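Local coordinates for meta cleavage compound hydrolase (Janthinobacterium, PDB 1J1I), which hydrolyses a carbon-carbon bond of the meta-cleavage product formed in carbazole degradation, probably yielding anthranilate, at residues A[88-100]-A[118-130]. Numbering follows the deposited sequence.
Sequences QDRRIRHLHDFIK and ATGLGVSVLHSEL
Ile92, Thr119 and Val123 interlock knobs-into-holes where helical segments 88-100 and 118-126 of the alpha/beta-hydrolase fold cross at -70° on the central sheet, their axes 8.7 Å apart. The second belongs to the longer helix 114-126, which starts at the nucleophile elbow bearing Ser114, the probable nucleophile. Ile92 settles among Thr119, Gly122, Val123 and Leu126, its CD1 lying 3.8 Å from Gly122 CA, where a CB would collide with it. In return Val123 enters between Ile92, Leu95, His96 and Ile99; CG2, anti to its carbonyl carbon, presses on Leu95 CD2 at a tight 3.5 Å. Toward the elbow, Gln88 NE2 donates to Thr119 OG1 (3.2 Å, 159°), close to the plane of its amide, and also bonds Tyr213 OH, while Thr119 OG1 is tied to Met115 O. The amide is held from its other end by Arg91, whose NE and NH2 grip Gln88 OE1 side-on. Without the amide, as with an alanine here, the Arg91 guanidinium would probably lose this acceptor, and Thr119 and Tyr213 their shared partner. At the far end Leu130 CD2 packs on Lys100 CD, 3.7 Å away. His96, its ND1 bonded to Asp97 OD1, sets CD2 over the centre of one face of the His127 ring, the planes inclined at 51° and CD2 3.4 Å from His127 CG.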
# COMPACT_ATOMS: atom_id res chain seq x y z
N GLN A 88 -18.62 -4.36 22.80
CA GLN A 88 -17.65 -4.73 21.78
C GLN A 88 -17.30 -6.20 22.00
O GLN A 88 -17.08 -6.95 21.05
CB GLN A 88 -16.40 -3.85 21.89
CG GLN A 88 -15.30 -4.17 20.87
CD GLN A 88 -15.81 -4.19 19.44
OE1 GLN A 88 -16.79 -3.53 19.09
NE2 GLN A 88 -15.12 -4.94 18.58
N ASP A 89 -17.28 -6.60 23.26
CA ASP A 89 -16.97 -7.98 23.61
C ASP A 89 -17.99 -8.92 22.95
O ASP A 89 -17.63 -9.99 22.46
CB ASP A 89 -17.03 -8.15 25.13
CG ASP A 89 -16.22 -7.09 25.86
OD1 ASP A 89 -16.46 -5.87 25.64
OD2 ASP A 89 -15.34 -7.48 26.66
N ARG A 90 -19.25 -8.51 22.94
CA ARG A 90 -20.32 -9.31 22.35
C ARG A 90 -20.18 -9.43 20.83
O ARG A 90 -20.46 -10.49 20.26
CB ARG A 90 -21.68 -8.69 22.72
CG ARG A 90 -22.83 -9.69 22.76
CD ARG A 90 -22.50 -10.88 23.64
NE ARG A 90 -23.67 -11.72 23.89
CZ ARG A 90 -24.66 -11.37 24.71
NH1 ARG A 90 -24.62 -10.21 25.36
NH2 ARG A 90 -25.69 -12.19 24.88
N ARG A 91 -19.75 -8.36 20.17
CA ARG A 91 -19.56 -8.41 18.72
C ARG A 91 -18.38 -9.33 18.38
O ARG A 91 -18.42 -10.06 17.39
CB ARG A 91 -19.32 -7.02 18.14
CG ARG A 91 -20.58 -6.19 17.91
CD ARG A 91 -20.25 -4.84 17.27
NE ARG A 91 -19.54 -3.97 18.21
CZ ARG A 91 -20.13 -3.25 19.16
NH1 ARG A 91 -21.45 -3.29 19.30
NH2 ARG A 91 -19.40 -2.50 19.98
N ILE A 92 -17.34 -9.28 19.20
CA ILE A 92 -16.17 -10.13 18.98
C ILE A 92 -16.58 -11.60 19.10
O ILE A 92 -16.25 -12.42 18.25
CB ILE A 92 -15.05 -9.82 19.99
CG1 ILE A 92 -14.48 -8.42 19.71
CG2 ILE A 92 -13.95 -10.89 19.91
CD1 ILE A 92 -13.51 -7.92 20.76
N ARG A 93 -17.31 -11.91 20.17
CA ARG A 93 -17.77 -13.28 20.40
C ARG A 93 -18.65 -13.73 19.24
O ARG A 93 -18.55 -14.87 18.78
CB ARG A 93 -18.58 -13.38 21.70
CG ARG A 93 -19.04 -14.79 22.02
CD ARG A 93 -20.19 -14.79 23.01
NE ARG A 93 -19.88 -14.03 24.22
CZ ARG A 93 -20.75 -13.77 25.19
NH1 ARG A 93 -20.37 -13.07 26.25
NH2 ARG A 93 -22.00 -14.20 25.09
N HIS A 94 -19.50 -12.83 18.76
CA HIS A 94 -20.39 -13.17 17.65
C HIS A 94 -19.59 -13.56 16.41
O HIS A 94 -19.88 -14.58 15.78
CB HIS A 94 -21.32 -12.00 17.31
CG HIS A 94 -22.10 -12.22 16.05
ND1 HIS A 94 -21.92 -11.46 14.92
CD2 HIS A 94 -23.05 -13.14 15.74
CE1 HIS A 94 -22.72 -11.89 13.96
NE2 HIS A 94 -23.41 -12.92 14.43
N LEU A 95 -18.59 -12.75 16.06
CA LEU A 95 -17.77 -13.04 14.89
C LEU A 95 -17.07 -14.39 15.09
O LEU A 95 -16.96 -15.19 14.16
CB LEU A 95 -16.75 -11.93 14.67
CG LEU A 95 -15.73 -12.12 13.54
CD1 LEU A 95 -16.45 -12.41 12.23
CD2 LEU A 95 -14.88 -10.85 13.40
N HIS A 96 -16.61 -14.64 16.31
CA HIS A 96 -15.96 -15.91 16.63
C HIS A 96 -16.92 -17.06 16.37
O HIS A 96 -16.56 -18.05 15.73
CB HIS A 96 -15.51 -15.91 18.10
CG HIS A 96 -15.26 -17.28 18.66
ND1 HIS A 96 -16.27 -18.11 19.09
CD2 HIS A 96 -14.10 -17.95 18.88
CE1 HIS A 96 -15.75 -19.24 19.54
NE2 HIS A 96 -14.44 -19.17 19.43
N ASP A 97 -18.15 -16.93 16.86
CA ASP A 97 -19.17 -17.96 16.70
C ASP A 97 -19.55 -18.15 15.23
O ASP A 97 -19.77 -19.28 14.78
CB ASP A 97 -20.41 -17.63 17.55
CG ASP A 97 -20.12 -17.63 19.05
OD1 ASP A 97 -19.06 -18.13 19.47
OD2 ASP A 97 -20.96 -17.13 19.83
N PHE A 98 -19.63 -17.05 14.48
CA PHE A 98 -19.98 -17.14 13.06
C PHE A 98 -18.90 -17.94 12.32
O PHE A 98 -19.21 -18.84 11.55
CB PHE A 98 -20.09 -15.74 12.45
CG PHE A 98 -20.31 -15.75 10.95
CD1 PHE A 98 -19.26 -15.49 10.08
CD2 PHE A 98 -21.57 -16.03 10.42
CE1 PHE A 98 -19.45 -15.49 8.70
CE2 PHE A 98 -21.78 -16.04 9.04
CZ PHE A 98 -20.71 -15.76 8.17
N ILE A 99 -17.64 -17.61 12.57
CA ILE A 99 -16.55 -18.31 11.93
C ILE A 99 -16.63 -19.81 12.22
O ILE A 99 -16.56 -20.63 11.31
CB ILE A 99 -15.18 -17.75 12.40
CG1 ILE A 99 -15.00 -16.34 11.82
CG2 ILE A 99 -14.05 -18.65 11.94
CD1 ILE A 99 -13.81 -15.60 12.37
N LYS A 100 -16.81 -20.16 13.50
CA LYS A 100 -16.91 -21.57 13.90
C LYS A 100 -18.12 -22.25 13.25
O LYS A 100 -18.03 -23.39 12.80
CB LYS A 100 -17.02 -21.67 15.42
CG LYS A 100 -15.86 -21.05 16.18
CD LYS A 100 -14.55 -21.72 15.84
CE LYS A 100 -14.50 -23.15 16.33
NZ LYS A 100 -14.69 -23.23 17.81
N ALA A 118 -12.55 -2.99 14.04
CA ALA A 118 -12.26 -3.17 15.46
C ALA A 118 -12.65 -4.59 15.90
O ALA A 118 -11.97 -5.22 16.71
CB ALA A 118 -13.03 -2.15 16.29
N THR A 119 -13.75 -5.09 15.34
CA THR A 119 -14.23 -6.42 15.70
C THR A 119 -13.31 -7.50 15.13
O THR A 119 -13.04 -8.50 15.79
CB THR A 119 -15.69 -6.62 15.23
OG1 THR A 119 -16.52 -5.61 15.83
CG2 THR A 119 -16.21 -7.99 15.65
N GLY A 120 -12.82 -7.30 13.91
CA GLY A 120 -11.91 -8.26 13.31
C GLY A 120 -10.61 -8.27 14.09
O GLY A 120 -9.98 -9.32 14.31
N LEU A 121 -10.20 -7.08 14.53
CA LEU A 121 -8.97 -6.93 15.30
C LEU A 121 -9.12 -7.69 16.62
O LEU A 121 -8.20 -8.39 17.05
CB LEU A 121 -8.70 -5.44 15.57
CG LEU A 121 -7.31 -5.05 16.11
CD1 LEU A 121 -7.09 -3.55 15.93
CD2 LEU A 121 -7.18 -5.43 17.58
N GLY A 122 -10.28 -7.55 17.25
CA GLY A 122 -10.52 -8.24 18.51
C GLY A 122 -10.41 -9.75 18.36
O GLY A 122 -9.78 -10.42 19.19
N VAL A 123 -11.01 -10.29 17.31
CA VAL A 123 -10.95 -11.73 17.06
C VAL A 123 -9.51 -12.14 16.75
O VAL A 123 -9.07 -13.24 17.12
CB VAL A 123 -11.86 -12.12 15.86
CG1 VAL A 123 -11.56 -13.55 15.42
CG2 VAL A 123 -13.33 -12.01 16.27
N SER A 124 -8.76 -11.26 16.09
CA SER A 124 -7.38 -11.55 15.75
C SER A 124 -6.47 -11.63 16.97
O SER A 124 -5.36 -12.17 16.89
CB SER A 124 -6.85 -10.52 14.76
OG SER A 124 -7.54 -10.64 13.53
N VAL A 125 -6.92 -11.08 18.10
CA VAL A 125 -6.12 -11.14 19.31
C VAL A 125 -6.62 -12.27 20.23
O VAL A 125 -5.82 -13.05 20.75
CB VAL A 125 -6.15 -9.80 20.09
CG1 VAL A 125 -5.49 -9.98 21.47
CG2 VAL A 125 -5.41 -8.73 19.28
N LEU A 126 -7.93 -12.34 20.43
CA LEU A 126 -8.52 -13.37 21.29
C LEU A 126 -8.61 -14.76 20.67
O LEU A 126 -8.55 -15.76 21.38
CB LEU A 126 -9.93 -12.96 21.73
CG LEU A 126 -10.11 -11.98 22.89
CD1 LEU A 126 -9.54 -10.63 22.53
CD2 LEU A 126 -11.59 -11.85 23.21
N HIS A 127 -8.76 -14.84 19.35
CA HIS A 127 -8.90 -16.13 18.69
C HIS A 127 -8.10 -16.21 17.39
O HIS A 127 -8.64 -16.60 16.35
CB HIS A 127 -10.37 -16.39 18.38
CG HIS A 127 -11.30 -16.06 19.51
ND1 HIS A 127 -11.33 -16.79 20.68
CD2 HIS A 127 -12.21 -15.07 19.66
CE1 HIS A 127 -12.22 -16.27 21.50
NE2 HIS A 127 -12.78 -15.22 20.90
N SER A 128 -6.82 -15.86 17.45
CA SER A 128 -5.98 -15.85 16.26
C SER A 128 -5.79 -17.19 15.57
O SER A 128 -5.41 -17.23 14.40
CB SER A 128 -4.61 -15.24 16.58
OG SER A 128 -3.86 -16.07 17.45
N GLU A 129 -6.05 -18.29 16.27
CA GLU A 129 -5.90 -19.60 15.64
C GLU A 129 -6.92 -19.79 14.51
O GLU A 129 -6.80 -20.71 13.70
CB GLU A 129 -6.04 -20.73 16.68
CG GLU A 129 -7.44 -20.96 17.23
CD GLU A 129 -7.85 -19.96 18.30
OE1 GLU A 129 -7.02 -19.11 18.70
OE2 GLU A 129 -9.02 -20.04 18.75
N LEU A 130 -7.91 -18.91 14.45
CA LEU A 130 -8.94 -18.96 13.42
C LEU A 130 -8.60 -18.03 12.26
O LEU A 130 -9.18 -18.14 11.18
CB LEU A 130 -10.28 -18.51 13.98
CG LEU A 130 -10.89 -19.23 15.18
CD1 LEU A 130 -12.15 -18.49 15.62
CD2 LEU A 130 -11.19 -20.67 14.81